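Local atomic coordinates of luciferase-like enzymeAMP-CoA-ligase (PDB entry 4W8O), a protein that probably activates carboxylic acids with ATP as acyl adenylates and passes them to coenzyme A, as a luciferase-like member of the adenylate-forming ligases. Residues D39-K44 / L256-K261; T243-R248 / E260-T265. All coordinates share one frame; numbering follows the deposited sequence.

Interaction 1: residues D39-K44 / L256-K261; sequences DGDLDK and LQMIEK
The carboxylate of Asp43 takes Lys261 over one face: CE lies 3.5 Å from Asp43 OD2 and only slightly farther from CG and OD1, the methylene standing about 3.2 Å above the carboxylate plane. Lys261 runs extended to CE and then bends (chi4 67°), bringing NZ to 3.9 Å from Asp43 OD2. That separation makes a long, weak salt bridge, and Asp43 has a stronger partner in Tyr262. Beside this pair, Met258 CE lies 3.5 Å from Gly40 O and a little farther from Asp41 OD1, while its SD packs against Gly40 CA. Asp41 OD2 bonds to Arg248 N. Within the loop, Asp39 OD1 accepts Asp41 N at 2.9 Å, nearly along the C-O axis, and Leu42 N at 3.1 Å from above the carboxylate plane, the first bond closing an Asx turn and the second extending it to an Asx motif. Asp43 and Lys44 lie together across from Asp39, a G1 beta bulge in which Asp43 has positive phi. The loop thus closes the hairpin of strands 35-39 and 44-47 at one margin of the nine-stranded mixed sheet, where it meets helix 252-262; Met258 also reaches Ala247, just past strand 243-246.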
ATOM      1  N   ASP A  39       8.247 -15.292  -3.437  1.00 35.87           N
ATOM      2  CA  ASP A  39       9.542 -14.627  -3.402  1.00 36.63           C
ATOM      3  C   ASP A  39      10.267 -14.814  -4.743  1.00 38.16           C
ATOM      4  O   ASP A  39      10.844 -15.869  -5.013  1.00 39.19           O
ATOM      5  CB  ASP A  39      10.391 -15.198  -2.267  1.00 36.95           C
ATOM      6  CG  ASP A  39      11.658 -14.399  -2.022  1.00 37.58           C
ATOM      7  OD1 ASP A  39      12.261 -13.889  -2.990  1.00 38.22           O
ATOM      8  OD2 ASP A  39      12.063 -14.295  -0.849  1.00 37.95           O
ATOM      9  N   GLY A  40      10.248 -13.775  -5.571  1.00 38.52           N
ATOM     10  CA  GLY A  40      10.907 -13.806  -6.875  1.00 40.16           C
ATOM     11  C   GLY A  40      12.411 -14.044  -6.845  1.00 41.56           C
ATOM     12  O   GLY A  40      12.974 -14.558  -7.809  1.00 42.95           O
ATOM     13  N   ASP A  41      13.069 -13.666  -5.756  1.00 41.33           N
ATOM     14  CA  ASP A  41      14.512 -13.852  -5.636  1.00 42.79           C
ATOM     15  C   ASP A  41      14.882 -15.299  -5.337  1.00 44.32           C
ATOM     16  O   ASP A  41      15.801 -15.844  -5.941  1.00 46.17           O
ATOM     17  CB  ASP A  41      15.083 -12.948  -4.542  1.00 42.14           C
ATOM     18  CG  ASP A  41      15.033 -11.483  -4.911  1.00 41.51           C
ATOM     19  OD1 ASP A  41      15.317 -11.146  -6.072  1.00 42.85           O
ATOM     20  OD2 ASP A  41      14.733 -10.660  -4.027  1.00 40.73           O
ATOM     21  N   LEU A  42      14.168 -15.908  -4.398  1.00 44.44           N
ATOM     22  CA  LEU A  42      14.452 -17.274  -3.958  1.00 45.85           C
ATOM     23  C   LEU A  42      13.670 -18.341  -4.711  1.00 47.04           C
ATOM     24  O   LEU A  42      13.976 -19.530  -4.577  1.00 49.08           O
ATOM     25  CB  LEU A  42      14.155 -17.419  -2.463  1.00 45.17           C
ATOM     26  CG  LEU A  42      14.972 -16.529  -1.526  1.00 45.20           C
ATOM     27  CD1 LEU A  42      14.538 -16.771  -0.089  1.00 44.69           C
ATOM     28  CD2 LEU A  42      16.469 -16.765  -1.696  1.00 46.56           C
ATOM     29  N   ASP A  43      12.673 -17.929  -5.493  1.00 46.53           N
ATOM     30  CA  ASP A  43      11.780 -18.859  -6.194  1.00 47.50           C
ATOM     31  C   ASP A  43      11.116 -19.823  -5.209  1.00 47.08           C
ATOM     32  O   ASP A  43      11.097 -21.034  -5.421  1.00 47.43           O
ATOM     33  CB  ASP A  43      12.535 -19.618  -7.303  1.00 49.34           C
ATOM     34  CG  ASP A  43      11.610 -20.402  -8.229  1.00 50.27           C
ATOM     35  OD1 ASP A  43      10.452 -19.986  -8.434  1.00 49.54           O
ATOM     36  OD2 ASP A  43      12.052 -21.445  -8.757  1.00 52.08           O
ATOM     37  N   LYS A  44      10.594 -19.266  -4.120  1.00 46.17           N
ATOM     38  CA  LYS A  44       9.766 -20.008  -3.173  1.00 45.90           C
ATOM     39  C   LYS A  44       8.380 -19.372  -3.158  1.00 44.04           C
ATOM     40  O   LYS A  44       8.236 -18.179  -3.410  1.00 43.27           O
ATOM     41  CB  LYS A  44      10.367 -19.970  -1.764  1.00 45.91           C
ATOM     42  CG  LYS A  44      11.809 -20.437  -1.659  1.00 47.98           C
ATOM     43  CD  LYS A  44      11.952 -21.909  -2.004  1.00 50.38           C
ATOM     44  CE  LYS A  44      13.410 -22.329  -1.988  1.00 52.41           C
ATOM     45  NZ  LYS A  44      13.617 -23.563  -2.788  1.00 54.47           N
ATOM     46  N   LEU A 256      12.337  -8.821 -16.311  1.00 38.35           N
ATOM     47  CA  LEU A 256      11.805  -9.473 -17.510  1.00 38.91           C
ATOM     48  C   LEU A 256      11.803 -10.992 -17.358  1.00 39.93           C
ATOM     49  O   LEU A 256      10.849 -11.657 -17.759  1.00 39.62           O
ATOM     50  CB  LEU A 256      12.573  -9.050 -18.764  1.00 39.69           C
ATOM     51  CG  LEU A 256      12.510  -7.562 -19.136  1.00 38.97           C
ATOM     52  CD1 LEU A 256      13.127  -7.341 -20.510  1.00 39.71           C
ATOM     53  CD2 LEU A 256      11.087  -7.027 -19.107  1.00 38.24           C
ATOM     54  N   GLN A 257      12.860 -11.535 -16.760  1.00 41.42           N
ATOM     55  CA  GLN A 257      12.914 -12.969 -16.454  1.00 43.04           C
ATOM     56  C   GLN A 257      11.760 -13.404 -15.544  1.00 42.65           C
ATOM     57  O   GLN A 257      11.149 -14.457 -15.770  1.00 43.02           O
ATOM     58  CB  GLN A 257      14.245 -13.335 -15.799  1.00 44.24           C
ATOM     59  CG  GLN A 257      15.429 -13.310 -16.752  1.00 46.43           C
ATOM     60  CD  GLN A 257      16.768 -13.219 -16.037  1.00 48.00           C
ATOM     61  OE1 GLN A 257      16.873 -13.459 -14.833  1.00 47.86           O
ATOM     62  NE2 GLN A 257      17.802 -12.874 -16.784  1.00 49.66           N
ATOM     63  N   MET A 258      11.469 -12.607 -14.518  1.00 41.03           N
ATOM     64  CA  MET A 258      10.377 -12.933 -13.591  1.00 40.74           C
ATOM     65  C   MET A 258       9.018 -12.894 -14.287  1.00 40.11           C
ATOM     66  O   MET A 258       8.176 -13.750 -14.035  1.00 39.98           O
ATOM     67  CB  MET A 258      10.382 -12.009 -12.365  1.00 39.79           C
ATOM     68  CG  MET A 258      11.465 -12.326 -11.347  1.00 40.48           C
ATOM     69  SD  MET A 258      11.428 -11.236  -9.900  1.00 41.02           S
ATOM     70  CE  MET A 258      13.116 -11.426  -9.311  1.00 43.19           C
ATOM     71  N   ILE A 259       8.811 -11.914 -15.165  1.00 40.61           N
ATOM     72  CA  ILE A 259       7.575 -11.838 -15.962  1.00 41.80           C
ATOM     73  C   ILE A 259       7.383 -13.109 -16.782  1.00 43.19           C
ATOM     74  O   ILE A 259       6.276 -13.658 -16.851  1.00 44.83           O
ATOM     75  CB  ILE A 259       7.550 -10.608 -16.895  1.00 41.55           C
ATOM     76  CG1 ILE A 259       7.404  -9.330 -16.065  1.00 41.55           C
ATOM     77  CG2 ILE A 259       6.402 -10.708 -17.895  1.00 42.24           C
ATOM     78  CD1 ILE A 259       7.719  -8.062 -16.823  1.00 41.91           C
ATOM     79  N   GLU A 260       8.462 -13.573 -17.400  1.00 43.13           N
ATOM     80  CA  GLU A 260       8.447 -14.837 -18.118  1.00 44.70           C
ATOM     81  C   GLU A 260       8.238 -16.026 -17.178  1.00 45.37           C
ATOM     82  O   GLU A 260       7.370 -16.869 -17.424  1.00 45.54           O
ATOM     83  CB  GLU A 260       9.762 -15.018 -18.856  1.00 45.74           C
ATOM     84  CG  GLU A 260       9.803 -16.229 -19.762  1.00 48.13           C
ATOM     85  CD  GLU A 260      11.045 -16.236 -20.617  1.00 48.52           C
ATOM     86  OE1 GLU A 260      10.925 -15.949 -21.819  1.00 49.59           O
ATOM     87  OE2 GLU A 260      12.137 -16.492 -20.076  1.00 49.52           O
ATOM     88  N   LYS A 261       9.039 -16.085 -16.114  1.00 44.26           N
ATOM     89  CA  LYS A 261       9.072 -17.252 -15.226  1.00 46.03           C
ATOM     90  C   LYS A 261       7.769 -17.494 -14.468  1.00 46.05           C
ATOM     91  O   LYS A 261       7.353 -18.639 -14.314  1.00 48.19           O
ATOM     92  CB  LYS A 261      10.226 -17.145 -14.221  1.00 45.88           C
ATOM     93  CG  LYS A 261      10.395 -18.383 -13.348  1.00 48.11           C
ATOM     94  CD  LYS A 261      11.660 -18.329 -12.505  1.00 48.45           C
ATOM     95  CE  LYS A 261      11.873 -19.625 -11.741  1.00 50.84           C
ATOM     96  NZ  LYS A 261      12.171 -20.789 -12.635  1.00 53.06           N
TER

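Interaction 2: residues T243-R248 / E260-T265; sequences TRVFAR and EKYKLT
Val245 meets Leu264 through one methyl on each side: Val245 CG2 is 3.5 Å from Leu264 CD2, and the next approach, Val245 CB to the same CD2, is 4.1 Å. The two side chains are set at a slant to each other. With chi1 at -168°, CG1, the second branch of the valine, is placed opposite its backbone N and turned to the tyrosine, meeting Tyr262 CD2 obliquely at 4.4 Å. This is a looser contact, and no hydrogen bond links the two segments. One face of the Tyr262 ring carries Lys261 CG, 4.1 Å above the plane over its centre, while the ring also packs on Ile38 of strand 35-39. Lys263 takes positive phi (56°) where the chain leaves the helix, and this turn brings Leu264 back toward the sheet. Strand 243-246, helix 252-262 and strand 266-268 form a beta-alpha-beta crossover, whose two parallel strands are separated in the sheet by strand 218-221. Val245 and Leu264 accordingly share neighbours on that middle strand, both touching Ser218 and Leu220. Farther out, backbone bonds of Thr243 and Val245 to strand 218-221, among them that of Val245 with Ile219, hold the strand in place. Beyond the helix, Leu264 O accepts from Ser290 OG, and Thr265 OG1 bonds to Ser218 N of the middle strand.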
ATOM      1  N   THR A 243      -2.110 -13.472  -6.777  1.00 35.11           N
ATOM      2  CA  THR A 243      -0.781 -13.777  -6.267  1.00 34.74           C
ATOM      3  C   THR A 243       0.058 -12.508  -6.209  1.00 33.93           C
ATOM      4  O   THR A 243       0.115 -11.758  -7.182  1.00 34.38           O
ATOM      5  CB  THR A 243      -0.086 -14.815  -7.169  1.00 35.81           C
ATOM      6  OG1 THR A 243      -0.856 -16.016  -7.172  1.00 36.63           O
ATOM      7  CG2 THR A 243       1.323 -15.122  -6.675  1.00 35.45           C
ATOM      8  N   ARG A 244       0.696 -12.272  -5.063  1.00 33.83           N
ATOM      9  CA  ARG A 244       1.644 -11.172  -4.909  1.00 33.27           C
ATOM     10  C   ARG A 244       3.068 -11.691  -5.094  1.00 34.46           C
ATOM     11  O   ARG A 244       3.480 -12.646  -4.419  1.00 35.07           O
ATOM     12  CB  ARG A 244       1.501 -10.532  -3.529  1.00 32.70           C
ATOM     13  CG  ARG A 244       2.301  -9.241  -3.344  1.00 32.42           C
ATOM     14  CD  ARG A 244       1.923  -8.518  -2.056  1.00 31.95           C
ATOM     15  NE  ARG A 244       2.154  -9.356  -0.877  1.00 31.56           N
ATOM     16  CZ  ARG A 244       3.327  -9.543  -0.277  1.00 31.36           C
ATOM     17  NH1 ARG A 244       4.426  -8.936  -0.714  1.00 32.08           N
ATOM     18  NH2 ARG A 244       3.405 -10.334   0.785  1.00 31.54           N
ATOM     19  N   VAL A 245       3.808 -11.068  -6.008  1.00 34.22           N
ATOM     20  CA  VAL A 245       5.221 -11.391  -6.214  1.00 34.52           C
ATOM     21  C   VAL A 245       6.102 -10.218  -5.769  1.00 33.57           C
ATOM     22  O   VAL A 245       5.789  -9.061  -6.023  1.00 33.16           O
ATOM     23  CB  VAL A 245       5.503 -11.749  -7.688  1.00 35.64           C
ATOM     24  CG1 VAL A 245       6.895 -12.356  -7.841  1.00 36.33           C
ATOM     25  CG2 VAL A 245       4.437 -12.712  -8.211  1.00 36.15           C
ATOM     26  N   PHE A 246       7.189 -10.523  -5.074  1.00 33.41           N
ATOM     27  CA  PHE A 246       8.119  -9.488  -4.647  1.00 33.23           C
ATOM     28  C   PHE A 246       9.560  -9.858  -4.978  1.00 34.21           C
ATOM     29  O   PHE A 246       9.896 -11.027  -5.162  1.00 34.40           O
ATOM     30  CB  PHE A 246       7.961  -9.186  -3.144  1.00 31.79           C
ATOM     31  CG  PHE A 246       8.188 -10.377  -2.254  1.00 31.87           C
ATOM     32  CD1 PHE A 246       9.464 -10.699  -1.820  1.00 32.18           C
ATOM     33  CD2 PHE A 246       7.125 -11.177  -1.858  1.00 31.75           C
ATOM     34  CE1 PHE A 246       9.678 -11.799  -1.008  1.00 32.40           C
ATOM     35  CE2 PHE A 246       7.331 -12.278  -1.045  1.00 32.18           C
ATOM     36  CZ  PHE A 246       8.612 -12.593  -0.625  1.00 32.61           C
ATOM     37  N   ALA A 247      10.392  -8.831  -5.073  1.00 35.89           N
ATOM     38  CA  ALA A 247      11.824  -8.981  -5.223  1.00 37.31           C
ATOM     39  C   ALA A 247      12.488  -7.806  -4.505  1.00 38.88           C
ATOM     40  O   ALA A 247      11.919  -6.708  -4.411  1.00 36.78           O
ATOM     41  CB  ALA A 247      12.204  -9.019  -6.692  1.00 38.64           C
ATOM     42  N   ARG A 248      13.688  -8.047  -3.991  1.00 43.80           N
ATOM     43  CA  ARG A 248      14.356  -7.080  -3.141  1.00 47.70           C
ATOM     44  C   ARG A 248      14.758  -5.829  -3.908  1.00 46.88           C
ATOM     45  O   ARG A 248      14.577  -4.718  -3.424  1.00 47.54           O
ATOM     46  CB  ARG A 248      15.596  -7.697  -2.497  1.00 51.68           C
ATOM     47  CG  ARG A 248      15.889  -7.101  -1.138  1.00 55.74           C
ATOM     48  CD  ARG A 248      15.055  -7.785  -0.064  1.00 58.47           C
ATOM     49  NE  ARG A 248      15.668  -9.042   0.376  1.00 61.67           N
ATOM     50  CZ  ARG A 248      16.730  -9.122   1.175  1.00 63.65           C
ATOM     51  NH1 ARG A 248      17.216 -10.312   1.513  1.00 65.99           N
ATOM     52  NH2 ARG A 248      17.317  -8.019   1.635  1.00 65.15           N
ATOM     53  N   GLU A 260       8.462 -13.573 -17.400  1.00 43.13           N
ATOM     54  CA  GLU A 260       8.447 -14.837 -18.118  1.00 44.70           C
ATOM     55  C   GLU A 260       8.238 -16.026 -17.178  1.00 45.37           C
ATOM     56  O   GLU A 260       7.370 -16.869 -17.424  1.00 45.54           O
ATOM     57  CB  GLU A 260       9.762 -15.018 -18.856  1.00 45.74           C
ATOM     58  CG  GLU A 260       9.803 -16.229 -19.762  1.00 48.13           C
ATOM     59  CD  GLU A 260      11.045 -16.236 -20.617  1.00 48.52           C
ATOM     60  OE1 GLU A 260      10.925 -15.949 -21.819  1.00 49.59           O
ATOM     61  OE2 GLU A 260      12.137 -16.492 -20.076  1.00 49.52           O
ATOM     62  N   LYS A 261       9.039 -16.085 -16.114  1.00 44.26           N
ATOM     63  CA  LYS A 261       9.072 -17.252 -15.226  1.00 46.03           C
ATOM     64  C   LYS A 261       7.769 -17.494 -14.468  1.00 46.05           C
ATOM     65  O   LYS A 261       7.353 -18.639 -14.314  1.00 48.19           O
ATOM     66  CB  LYS A 261      10.226 -17.145 -14.221  1.00 45.88           C
ATOM     67  CG  LYS A 261      10.395 -18.383 -13.348  1.00 48.11           C
ATOM     68  CD  LYS A 261      11.660 -18.329 -12.505  1.00 48.45           C
ATOM     69  CE  LYS A 261      11.873 -19.625 -11.741  1.00 50.84           C
ATOM     70  NZ  LYS A 261      12.171 -20.789 -12.635  1.00 53.06           N
ATOM     71  N   TYR A 262       7.143 -16.432 -13.975  1.00 45.00           N
ATOM     72  CA  TYR A 262       5.918 -16.569 -13.183  1.00 46.07           C
ATOM     73  C   TYR A 262       4.665 -16.192 -13.973  1.00 46.41           C
ATOM     74  O   TYR A 262       3.561 -16.263 -13.441  1.00 47.14           O
ATOM     75  CB  TYR A 262       6.024 -15.740 -11.896  1.00 44.93           C
ATOM     76  CG  TYR A 262       7.218 -16.136 -11.054  1.00 44.61           C
ATOM     77  CD1 TYR A 262       7.275 -17.385 -10.451  1.00 46.05           C
ATOM     78  CD2 TYR A 262       8.300 -15.274 -10.885  1.00 43.70           C
ATOM     79  CE1 TYR A 262       8.367 -17.768  -9.689  1.00 46.68           C
ATOM     80  CE2 TYR A 262       9.399 -15.647 -10.126  1.00 44.01           C
ATOM     81  CZ  TYR A 262       9.429 -16.895  -9.534  1.00 45.70           C
ATOM     82  OH  TYR A 262      10.513 -17.282  -8.782  1.00 46.78           O
ATOM     83  N   LYS A 263       4.840 -15.811 -15.238  1.00 46.28           N
ATOM     84  CA  LYS A 263       3.729 -15.392 -16.091  1.00 46.90           C
ATOM     85  C   LYS A 263       2.969 -14.242 -15.449  1.00 44.76           C
ATOM     86  O   LYS A 263       1.752 -14.289 -15.299  1.00 44.72           O
ATOM     87  CB  LYS A 263       2.791 -16.566 -16.382  1.00 49.99           C
ATOM     88  CG  LYS A 263       3.503 -17.790 -16.935  1.00 52.44           C
ATOM     89  CD  LYS A 263       2.510 -18.873 -17.315  1.00 55.72           C
ATOM     90  CE  LYS A 263       3.189 -20.225 -17.456  1.00 58.15           C
ATOM     91  NZ  LYS A 263       4.192 -20.237 -18.554  1.00 58.34           N
ATOM     92  N   LEU A 264       3.707 -13.204 -15.075  1.00 42.73           N
ATOM     93  CA  LEU A 264       3.127 -12.051 -14.405  1.00 41.69           C
ATOM     94  C   LEU A 264       2.180 -11.316 -15.338  1.00 41.63           C
ATOM     95  O   LEU A 264       2.430 -11.211 -16.536  1.00 43.55           O
ATOM     96  CB  LEU A 264       4.219 -11.077 -13.939  1.00 40.70           C
ATOM     97  CG  LEU A 264       5.277 -11.601 -12.968  1.00 40.47           C
ATOM     98  CD1 LEU A 264       6.309 -10.511 -12.704  1.00 39.42           C
ATOM     99  CD2 LEU A 264       4.631 -12.090 -11.674  1.00 41.34           C
ATOM    100  N   THR A 265       1.096 -10.812 -14.767  1.00 41.46           N
ATOM    101  CA  THR A 265       0.130  -9.999 -15.475  1.00 41.98           C
ATOM    102  C   THR A 265       0.344  -8.525 -15.191  1.00 41.93           C
ATOM    103  O   THR A 265      -0.133  -7.683 -15.952  1.00 42.32           O
ATOM    104  CB  THR A 265      -1.305 -10.336 -15.031  1.00 43.07           C
ATOM    105  OG1 THR A 265      -1.462 -10.043 -13.632  1.00 42.31           O
ATOM    106  CG2 THR A 265      -1.614 -11.794 -15.288  1.00 44.16           C
TER

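Interactions 1 and 2 have centres about 6 Å apart, and both use helix 252-262, with Glu260 and Lys261 belonging to both. Along the chain, 39-44 comes first and 243-248 far later, followed closely by the overlapping segments 256-261 and 260-265. Their first segments meet as well: Gly40 N lies 2.8 Å from Phe246 O, a probable hydrogen bond, and Asp39 CG packs 3.4 Å from Phe246 CE1. Tyr262 OH joins the two contacts by a probable hydrogen bond, 2.7 Å from Asp43 OD1. Helix 252-262 bears on the exposed hairpin loop, while Tyr262 and Leu264 reach a buried strand of the same mixed sheet, which also contributes Phe268 and Thr296 to the polyether-binding pocket.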